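Local coordinates for tudor domain-containing protein 1 (Homo sapiens, PDB 5M9N), which probably acts in the piRNA pathway that silences transposons during spermatogenesis, its Tudor domains binding arginine-methylated partners such as Piwi proteins, at residues L105-Y117 / N122-I134. Residues are numbered along the deposited sequence; the frame is centred on the assembly and turned at random.
Sequences LAYASEESVLVGY and NFEILSLMRLCPI
Y117 and N122 meet at the turn end of the antiparallel hairpin 112-117/123-127, part of the Tudor barrel of this extended Tudor domain. The N122 amide crosses the Y117 ring at a slant, the two planes 17° apart, with ND2 of N122 3.4 Å from CD2 of Y117. N of Y117 donates to O of N122 at 2.8 Å. Both side chains also pack on a modified side chain of the bound peptide, the symmetrically dimethylated E2F ligand. OE2 of E124 lies in the plane of the Y117 ring at its edge, modelled 2.3 Å from OH of Y117. This is implausibly short for an ordinary hydrogen bond, so the exact geometry is doubtful. E124 OE1 bonds to S94 OG, and F93 stacks edge-to-face with Y117; both residues lie outside the hairpin. Further along, V113 exchanges two backbone hydrogen bonds with L126, and V115 two with E124. V113, V115 and L126 share the buried face, where L131 packs against both valines. CG2 of V113 sits over the centre of the Y107 ring. V113 CG1 is anti to the backbone N (chi1 180°), which turns CG2 toward L128. CD2 of L128 touches this methyl at 3.5 Å, and L128 N donates to E111 O at 2.9 Å.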
# COMPACT_ATOMS: atom_id res chain seq x y z
N LEU A 105 12.01 -3.80 5.30
CA LEU A 105 12.70 -3.07 4.22
C LEU A 105 14.20 -2.91 4.52
O LEU A 105 14.97 -2.93 3.63
CB LEU A 105 12.08 -1.72 3.93
CG LEU A 105 10.55 -1.74 3.64
CD1 LEU A 105 10.08 -0.33 3.50
CD2 LEU A 105 10.31 -2.53 2.39
N ALA A 106 14.56 -2.80 5.79
CA ALA A 106 15.91 -2.44 6.23
C ALA A 106 15.93 -2.46 7.74
O ALA A 106 14.91 -2.18 8.41
CB ALA A 106 16.31 -1.04 5.71
N TYR A 107 17.10 -2.77 8.31
CA TYR A 107 17.25 -2.54 9.73
C TYR A 107 17.68 -1.09 9.92
O TYR A 107 18.62 -0.60 9.26
CB TYR A 107 18.27 -3.52 10.36
CG TYR A 107 17.65 -4.81 10.75
CD1 TYR A 107 17.20 -5.67 9.80
CD2 TYR A 107 17.52 -5.16 12.09
CE1 TYR A 107 16.55 -6.86 10.14
CE2 TYR A 107 16.91 -6.36 12.46
CZ TYR A 107 16.41 -7.21 11.47
OH TYR A 107 15.81 -8.43 11.81
N ALA A 108 17.01 -0.39 10.84
CA ALA A 108 17.42 0.98 11.23
C ALA A 108 18.49 1.00 12.34
O ALA A 108 19.23 1.97 12.45
CB ALA A 108 16.24 1.77 11.69
N SER A 109 18.50 -0.00 13.18
CA SER A 109 19.57 -0.20 14.16
C SER A 109 19.62 -1.71 14.39
O SER A 109 18.94 -2.50 13.71
CB SER A 109 19.21 0.54 15.48
OG SER A 109 17.96 0.05 16.03
N GLU A 110 20.32 -2.11 15.42
CA GLU A 110 20.34 -3.51 15.79
C GLU A 110 19.02 -3.99 16.29
O GLU A 110 18.78 -5.17 16.21
CB GLU A 110 21.41 -3.80 16.86
CG GLU A 110 22.81 -3.41 16.42
CD GLU A 110 23.46 -4.42 15.50
OE1 GLU A 110 22.78 -5.32 14.98
OE2 GLU A 110 24.71 -4.36 15.33
N GLU A 111 18.22 -3.10 16.88
CA GLU A 111 16.94 -3.46 17.49
C GLU A 111 15.66 -2.83 16.85
O GLU A 111 14.60 -2.92 17.43
CB GLU A 111 17.02 -3.13 18.99
CG GLU A 111 18.33 -3.65 19.68
CD GLU A 111 18.48 -5.20 19.69
OE1 GLU A 111 17.47 -5.92 19.43
OE2 GLU A 111 19.62 -5.71 19.96
N SER A 112 15.75 -2.28 15.64
CA SER A 112 14.65 -1.54 15.03
C SER A 112 14.69 -1.75 13.52
O SER A 112 15.75 -1.98 12.96
CB SER A 112 14.68 -0.06 15.43
OG SER A 112 15.79 0.62 14.90
N VAL A 113 13.51 -1.78 12.88
CA VAL A 113 13.42 -2.11 11.46
C VAL A 113 12.50 -1.14 10.72
O VAL A 113 11.45 -0.80 11.27
CB VAL A 113 12.90 -3.54 11.32
CG1 VAL A 113 12.76 -3.99 9.89
CG2 VAL A 113 13.80 -4.52 12.00
N LEU A 114 12.86 -0.76 9.50
CA LEU A 114 11.97 -0.00 8.60
C LEU A 114 11.03 -1.01 7.96
O LEU A 114 11.51 -1.99 7.41
CB LEU A 114 12.78 0.72 7.56
CG LEU A 114 11.99 1.48 6.53
CD1 LEU A 114 11.24 2.63 7.17
CD2 LEU A 114 12.92 1.97 5.44
N VAL A 115 9.71 -0.86 8.17
CA VAL A 115 8.77 -1.81 7.60
C VAL A 115 7.73 -1.09 6.70
O VAL A 115 7.40 0.04 6.98
CB VAL A 115 8.01 -2.66 8.65
CG1 VAL A 115 8.98 -3.49 9.53
CG2 VAL A 115 7.04 -1.83 9.51
N GLY A 116 7.32 -1.74 5.63
CA GLY A 116 6.21 -1.26 4.76
C GLY A 116 4.94 -2.06 4.97
O GLY A 116 4.99 -3.31 5.00
N TYR A 117 3.83 -1.38 5.20
CA TYR A 117 2.56 -2.07 5.44
C TYR A 117 1.98 -2.47 4.12
O TYR A 117 1.52 -1.61 3.33
CB TYR A 117 1.61 -1.21 6.23
CG TYR A 117 2.09 -1.00 7.65
CD1 TYR A 117 2.01 -2.01 8.59
CD2 TYR A 117 2.72 0.19 8.03
CE1 TYR A 117 2.46 -1.83 9.87
CE2 TYR A 117 3.17 0.36 9.31
CZ TYR A 117 3.08 -0.67 10.24
OH TYR A 117 3.51 -0.47 11.55
N ASN A 122 1.73 2.58 3.68
CA ASN A 122 2.54 3.40 4.55
C ASN A 122 3.70 2.55 5.11
O ASN A 122 3.84 1.36 4.81
CB ASN A 122 1.66 4.05 5.64
CG ASN A 122 1.04 3.05 6.57
OD1 ASN A 122 0.48 2.06 6.14
ND2 ASN A 122 1.25 3.25 7.83
N PHE A 123 4.55 3.22 5.87
CA PHE A 123 5.77 2.65 6.40
C PHE A 123 6.12 3.32 7.73
O PHE A 123 5.65 4.38 8.03
CB PHE A 123 6.89 2.76 5.36
CG PHE A 123 7.39 4.16 5.17
CD1 PHE A 123 8.29 4.74 6.10
CD2 PHE A 123 6.97 4.91 4.08
CE1 PHE A 123 8.68 6.04 5.98
CE2 PHE A 123 7.39 6.23 3.94
CZ PHE A 123 8.28 6.78 4.87
N GLU A 124 6.93 2.66 8.57
CA GLU A 124 7.50 3.27 9.75
C GLU A 124 8.69 2.45 10.25
O GLU A 124 8.95 1.38 9.74
CB GLU A 124 6.52 3.43 10.90
CG GLU A 124 5.94 2.16 11.46
CD GLU A 124 4.78 2.45 12.45
OE1 GLU A 124 4.75 3.54 13.04
OE2 GLU A 124 3.96 1.56 12.64
N ILE A 125 9.35 2.97 11.27
CA ILE A 125 10.43 2.26 11.95
C ILE A 125 9.94 1.79 13.29
O ILE A 125 9.40 2.57 14.06
CB ILE A 125 11.68 3.16 12.08
CG1 ILE A 125 12.23 3.39 10.69
CG2 ILE A 125 12.75 2.49 12.96
CD1 ILE A 125 13.22 4.55 10.66
N LEU A 126 10.10 0.51 13.54
CA LEU A 126 9.57 -0.15 14.71
C LEU A 126 10.67 -0.91 15.45
O LEU A 126 11.50 -1.57 14.83
CB LEU A 126 8.49 -1.14 14.32
CG LEU A 126 7.22 -0.54 13.73
CD1 LEU A 126 6.23 -1.66 13.45
CD2 LEU A 126 6.60 0.44 14.70
N SER A 127 10.58 -0.83 16.77
CA SER A 127 11.19 -1.79 17.65
C SER A 127 10.91 -3.23 17.21
O SER A 127 9.77 -3.57 16.86
CB SER A 127 10.62 -1.56 19.05
OG SER A 127 11.16 -2.51 19.94
N LEU A 128 11.91 -4.10 17.28
CA LEU A 128 11.71 -5.56 17.11
C LEU A 128 10.63 -6.18 18.01
O LEU A 128 10.01 -7.19 17.64
CB LEU A 128 13.03 -6.33 17.27
CG LEU A 128 14.15 -6.08 16.26
CD1 LEU A 128 15.38 -6.89 16.64
CD2 LEU A 128 13.76 -6.51 14.89
N MET A 129 10.36 -5.54 19.15
CA MET A 129 9.31 -6.00 20.03
C MET A 129 7.92 -5.87 19.33
O MET A 129 7.01 -6.56 19.72
CB MET A 129 9.30 -5.21 21.33
CG MET A 129 10.62 -5.17 22.10
SD MET A 129 10.81 -6.72 22.98
CE MET A 129 12.52 -6.58 23.57
N ARG A 130 7.80 -5.05 18.27
CA ARG A 130 6.51 -4.83 17.58
C ARG A 130 6.45 -5.69 16.32
O ARG A 130 5.50 -5.57 15.54
CB ARG A 130 6.24 -3.30 17.34
CG ARG A 130 5.96 -2.62 18.69
CD ARG A 130 5.88 -1.09 18.77
NE ARG A 130 4.63 -0.72 18.27
CZ ARG A 130 3.62 -0.12 18.88
NH1 ARG A 130 3.65 0.40 20.11
NH2 ARG A 130 2.55 -0.01 18.18
N LEU A 131 7.41 -6.61 16.12
CA LEU A 131 7.31 -7.57 15.01
C LEU A 131 7.08 -8.97 15.58
O LEU A 131 7.57 -9.23 16.65
CB LEU A 131 8.51 -7.56 14.11
CG LEU A 131 9.05 -6.17 13.71
CD1 LEU A 131 10.44 -6.31 13.04
CD2 LEU A 131 8.07 -5.48 12.81
N CYS A 132 6.38 -9.83 14.82
CA CYS A 132 5.83 -11.18 15.16
C CYS A 132 6.21 -11.92 13.83
O CYS A 132 6.05 -11.34 12.74
CB CYS A 132 4.20 -11.00 15.52
SG CYS A 132 2.67 -12.03 15.11
N PRO A 133 6.69 -13.18 13.86
CA PRO A 133 6.65 -13.91 12.56
C PRO A 133 5.22 -14.22 12.06
O PRO A 133 4.29 -14.14 12.85
CB PRO A 133 7.39 -15.20 12.84
CG PRO A 133 7.34 -15.37 14.32
CD PRO A 133 7.25 -14.02 14.95
N ILE A 134 5.10 -14.51 10.76
CA ILE A 134 3.83 -14.80 10.09
C ILE A 134 3.85 -16.26 9.70
O ILE A 134 4.91 -16.89 9.59
CB ILE A 134 3.59 -13.87 8.85
CG1 ILE A 134 2.08 -13.78 8.51
CG2 ILE A 134 4.44 -14.29 7.66
CD1 ILE A 134 1.68 -12.49 7.80